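Local coordinates for protein design 2L4HC2_9 (Synthetic construct, PDB 5J73) that is a designed protein that self-assembles into a two-fold symmetric helical homodimer, its pairing specificity set by modular hydrogen-bond networks, at the interface of chains A and B. Numbering follows the deposited sequence. Chains: chain A/B, protein design 2L4HC2_9.

Contact 1 and contact 2 are two successive patches of the same interface, with C-alpha centres about 12 Å apart. Helix 45-78 of both chains and helix 8-39 of chain B run through both patches. Along helix 45-78, the contacting positions 48, 52, 55 and 59 follow the four-three-four spacing of a coiled coil. Leu48 in contact 1, and Leu55 and Ile59 in contact 2, each meet their own symmetry mate, which places the two-fold axis between the paired helices. The contacts described are mainly apolar and probably complement the hydrogen-bond networks that give the design its specificity.

Contact 1: the interface of chains A and B. Residues chain A 45, 48-49, 52; chain B 39, 43, 48, 51.
B:Leu48 reaches between A:Leu48, A:Leu49 and A:Ser45, and with 54 Å² of its surface hidden by chain A it is the most deeply covered residue of the patch. Its two methyls divide the work. B:Leu48 CD1 lies 3.8 Å from CB of A:Leu48 and at the same time packs on the A:Ser45 backbone, 3.8 Å from its CA. B:Leu48 CD2 turns to the neighbouring A:Leu49, meeting that residue's CD2 at 3.7 Å. The two Leu48 side chains cross obliquely, and the exchange is mutual: A:Leu48 CD1 returns the contact at 3.8 Å from CB of B:Leu48. In both, CG stands beside the backbone N and anti to the carbonyl carbon (chi1 -70° in B:Leu48), a setting that carries the leucine methyls toward the partner's helix 45-78.

One turn further on, A:Ile52 uses its two branches differently. A:Ile52 CD1, the end of its extended chain, touches CB of B:Leu51 at 3.8 Å and also approaches B:Leu48 CD2 at 4.0 Å. The A:Ile52 CG2 methyl, anti to the backbone N, faces the other helix of chain B and lies 3.8 Å from the hydroxyl OG of B:Ser39. One isoleucine thereby touches both helices of the partner.

The B:Ser39 hydroxyl lies against methyls of A:Leu49 and A:Ile52. At the A:Ser45 and B:Val43 end, the A:Ser45 hydroxyl OG is 3.7 Å from the backbone carbonyl O of B:Val43, a proximity too long to count as a bond. Counting both chains, the patch hides 201 Å², largely through leucine and isoleucine.

A:Ser45 and its mate begin helix 45-78, B:Ser39 ends helix 8-39, and B:Val43 belongs to the connecting loop. The patch thus closes the hairpin-loop end of the dimer, where the paired 45-78 helices start out parallel.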
loop_
_atom_site.group_PDB
_atom_site.type_symbol
_atom_site.label_atom_id
_atom_site.label_comp_id
_atom_site.label_asym_id
_atom_site.label_seq_id
_atom_site.Cartn_x
_atom_site.Cartn_y
_atom_site.Cartn_z
ATOM N N SER A 45 -1.802 -24.053 -11.872
ATOM C CA SER A 45 -1.530 -23.727 -10.473
ATOM C C SER A 45 -0.174 -23.062 -10.244
ATOM O O SER A 45 -0.107 -22.007 -9.617
ATOM C CB SER A 45 -1.618 -24.995 -9.618
ATOM O OG SER A 45 -2.949 -25.480 -9.556
ATOM N N LEU A 48 -0.546 -19.725 -11.360
ATOM C CA LEU A 48 -1.387 -18.951 -10.457
ATOM C C LEU A 48 -0.590 -18.594 -9.208
ATOM O O LEU A 48 -0.685 -17.481 -8.695
ATOM C CB LEU A 48 -2.650 -19.727 -10.079
ATOM C CG LEU A 48 -3.719 -19.919 -11.157
ATOM C CD1 LEU A 48 -4.881 -20.709 -10.584
ATOM C CD2 LEU A 48 -4.206 -18.585 -11.710
ATOM N N LEU A 49 0.201 -19.551 -8.733
ATOM C CA LEU A 49 1.066 -19.347 -7.573
ATOM C C LEU A 49 2.088 -18.247 -7.828
ATOM O O LEU A 49 2.435 -17.488 -6.924
ATOM C CB LEU A 49 1.793 -20.646 -7.208
ATOM C CG LEU A 49 0.968 -21.794 -6.626
ATOM C CD1 LEU A 49 1.781 -23.078 -6.627
ATOM C CD2 LEU A 49 0.525 -21.463 -5.214
ATOM N N ILE A 52 0.486 -14.907 -7.363
ATOM C CA ILE A 52 0.289 -14.658 -5.937
ATOM C C ILE A 52 1.576 -14.147 -5.288
ATOM O O ILE A 52 1.544 -13.218 -4.481
ATOM C CB ILE A 52 -0.206 -15.935 -5.221
ATOM C CG1 ILE A 52 -1.643 -16.239 -5.660
ATOM C CG2 ILE A 52 -0.103 -15.787 -3.702
ATOM C CD1 ILE A 52 -2.254 -17.485 -5.041
ATOM N N SER B 39 -1.340 -20.536 0.539
ATOM C CA SER B 39 -0.938 -20.521 -0.868
ATOM C C SER B 39 -0.065 -21.678 -1.354
ATOM O O SER B 39 -0.340 -22.244 -2.410
ATOM C CB SER B 39 -0.202 -19.211 -1.165
ATOM O OG SER B 39 0.488 -19.277 -2.399
ATOM N N VAL B 43 -3.060 -27.310 -4.055
ATOM C CA VAL B 43 -4.435 -26.842 -3.890
ATOM C C VAL B 43 -5.084 -26.514 -5.223
ATOM O O VAL B 43 -4.415 -26.362 -6.248
ATOM C CB VAL B 43 -4.514 -25.580 -2.992
ATOM C CG1 VAL B 43 -4.019 -25.887 -1.592
ATOM C CG2 VAL B 43 -3.747 -24.401 -3.616
ATOM N N LEU B 48 -6.941 -20.982 -5.385
ATOM C CA LEU B 48 -5.873 -20.059 -5.754
ATOM C C LEU B 48 -6.504 -18.803 -6.345
ATOM O O LEU B 48 -6.017 -17.694 -6.125
ATOM C CB LEU B 48 -4.889 -20.684 -6.744
ATOM C CG LEU B 48 -3.973 -21.793 -6.218
ATOM C CD1 LEU B 48 -3.041 -22.264 -7.323
ATOM C CD2 LEU B 48 -3.177 -21.352 -4.995
ATOM N N LEU B 51 -7.537 -16.543 -3.537
ATOM C CA LEU B 51 -6.422 -15.842 -2.910
ATOM C C LEU B 51 -6.010 -14.613 -3.705
ATOM O O LEU B 51 -5.669 -13.578 -3.133
ATOM C CB LEU B 51 -5.222 -16.779 -2.759
ATOM C CG LEU B 51 -5.405 -18.016 -1.876
ATOM C CD1 LEU B 51 -4.093 -18.772 -1.763
ATOM C CD2 LEU B 51 -5.923 -17.645 -0.489
#

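Contact 2: the interface of chains A and B. Residues chain A 55-56, 59; chain B 32, 36, 55, 58-59.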
loop_
_atom_site.group_PDB
_atom_site.type_symbol
_atom_site.label_atom_id
_atom_site.label_comp_id
_atom_site.label_asym_id
_atom_site.label_seq_id
_atom_site.Cartn_x
_atom_site.Cartn_y
_atom_site.Cartn_z
ATOM N N LEU A 55 2.035 -10.546 -6.461
ATOM C CA LEU A 55 1.172 -9.621 -5.723
ATOM C C LEU A 55 1.633 -9.434 -4.277
ATOM O O LEU A 55 1.502 -8.346 -3.711
ATOM C CB LEU A 55 -0.281 -10.105 -5.736
ATOM C CG LEU A 55 -1.035 -10.101 -7.073
ATOM C CD1 LEU A 55 -2.522 -10.309 -6.830
ATOM C CD2 LEU A 55 -0.802 -8.822 -7.867
ATOM N N ALA A 56 2.163 -10.495 -3.679
ATOM C CA ALA A 56 2.678 -10.423 -2.317
ATOM C C ALA A 56 3.847 -9.445 -2.244
ATOM O O ALA A 56 4.029 -8.756 -1.243
ATOM C CB ALA A 56 3.104 -11.798 -1.832
ATOM N N ILE A 59 2.316 -5.918 -2.222
ATOM C CA ILE A 59 1.731 -5.556 -0.941
ATOM C C ILE A 59 2.824 -5.095 0.012
ATOM O O ILE A 59 2.695 -4.063 0.667
ATOM C CB ILE A 59 0.949 -6.732 -0.328
ATOM C CG1 ILE A 59 -0.325 -6.984 -1.134
ATOM C CG2 ILE A 59 0.611 -6.464 1.140
ATOM C CD1 ILE A 59 -0.919 -8.358 -0.930
ATOM N N LEU B 32 -1.998 -11.111 4.708
ATOM C CA LEU B 32 -1.000 -11.566 3.752
ATOM C C LEU B 32 -0.414 -12.906 4.169
ATOM O O LEU B 32 -0.276 -13.819 3.358
ATOM C CB LEU B 32 0.123 -10.533 3.619
ATOM C CG LEU B 32 1.231 -10.840 2.605
ATOM C CD1 LEU B 32 0.664 -11.095 1.212
ATOM C CD2 LEU B 32 2.254 -9.716 2.569
ATOM N N LYS B 36 -0.284 -16.569 2.501
ATOM C CA LYS B 36 0.963 -17.262 2.175
ATOM C C LYS B 36 0.983 -18.705 2.675
ATOM O O LYS B 36 1.434 -19.604 1.962
ATOM C CB LYS B 36 2.164 -16.513 2.756
ATOM C CG LYS B 36 2.582 -15.290 1.965
ATOM C CD LYS B 36 3.368 -14.312 2.825
ATOM C CE LYS B 36 4.511 -13.669 2.053
ATOM N NZ LYS B 36 4.588 -12.208 2.302
ATOM N N LEU B 55 -5.900 -10.695 -2.304
ATOM C CA LEU B 55 -4.724 -9.833 -2.336
ATOM C C LEU B 55 -5.007 -8.588 -3.170
ATOM O O LEU B 55 -4.471 -7.515 -2.894
ATOM C CB LEU B 55 -3.503 -10.582 -2.881
ATOM C CG LEU B 55 -2.937 -11.727 -2.029
ATOM C CD1 LEU B 55 -1.565 -12.131 -2.547
ATOM C CD2 LEU B 55 -2.864 -11.376 -0.546
ATOM N N ILE B 58 -6.608 -6.179 -0.874
ATOM C CA ILE B 58 -5.668 -5.558 0.047
ATOM C C ILE B 58 -4.924 -4.432 -0.652
ATOM O O ILE B 58 -4.800 -3.330 -0.118
ATOM C CB ILE B 58 -4.660 -6.590 0.594
ATOM C CG1 ILE B 58 -5.377 -7.602 1.488
ATOM C CG2 ILE B 58 -3.510 -5.902 1.339
ATOM C CD1 ILE B 58 -4.546 -8.821 1.808
ATOM N N ILE B 59 -4.449 -4.720 -1.858
ATOM C CA ILE B 59 -3.655 -3.768 -2.621
ATOM C C ILE B 59 -4.451 -2.498 -2.874
ATOM O O ILE B 59 -3.955 -1.394 -2.659
ATOM C CB ILE B 59 -3.199 -4.382 -3.962
ATOM C CG1 ILE B 59 -2.157 -5.475 -3.714
ATOM C CG2 ILE B 59 -2.636 -3.314 -4.896
ATOM C CD1 ILE B 59 -2.001 -6.445 -4.862
#
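A:Ile59 meets B:Ile59, B:Leu55 and B:Leu32 through a side chain whose CG1 is anti to the carbonyl carbon (chi1 -70°), which leaves the CG2 methyl anti to the backbone N. The CG1-CD1 arm runs to B:Ile59 CG1, B:Leu55 and one methyl of B:Leu32, while CG2 lies on the other B:Leu32 methyl. B:Leu32 has its CG anti to the backbone N (chi1 -178°), a setting that sends its two methyls out from helix 8-39 onto A:Ile59.

The CD1 methyl of A:Ile59 enters between two leucines of chain B, 3.6 Å from CD2 of B:Leu55 and 3.8 Å from CD1 of B:Leu32. A:Ile59 CG2 packs against the second B:Leu32 methyl, CD2, at 3.9 Å. Against B:Leu55 the isoleucine lies nearly at a right angle, whereas it and B:Leu32 run past one another in opposite directions. With 69 Å² hidden, A:Ile59 is the most covered residue here.

A:Ala56 adds a short flank: its CB rests 4.0 Å from B:Leu32 CD1, and the small side chain probably allows the close approach of helix 8-39. B:Lys36 borders this edge with its long chain.

Across the two-fold, A:Leu55 CB meets B:Leu55 CD1 at 4.0 Å, and A:Leu55 CD2 reaches B:Ile59 CD1 at a similar separation. In the perpendicular crossing of the two Ile59 chains, the methylene carbons CG1 of A:Ile59 and CG1 of B:Ile59 stand 3.5 Å apart.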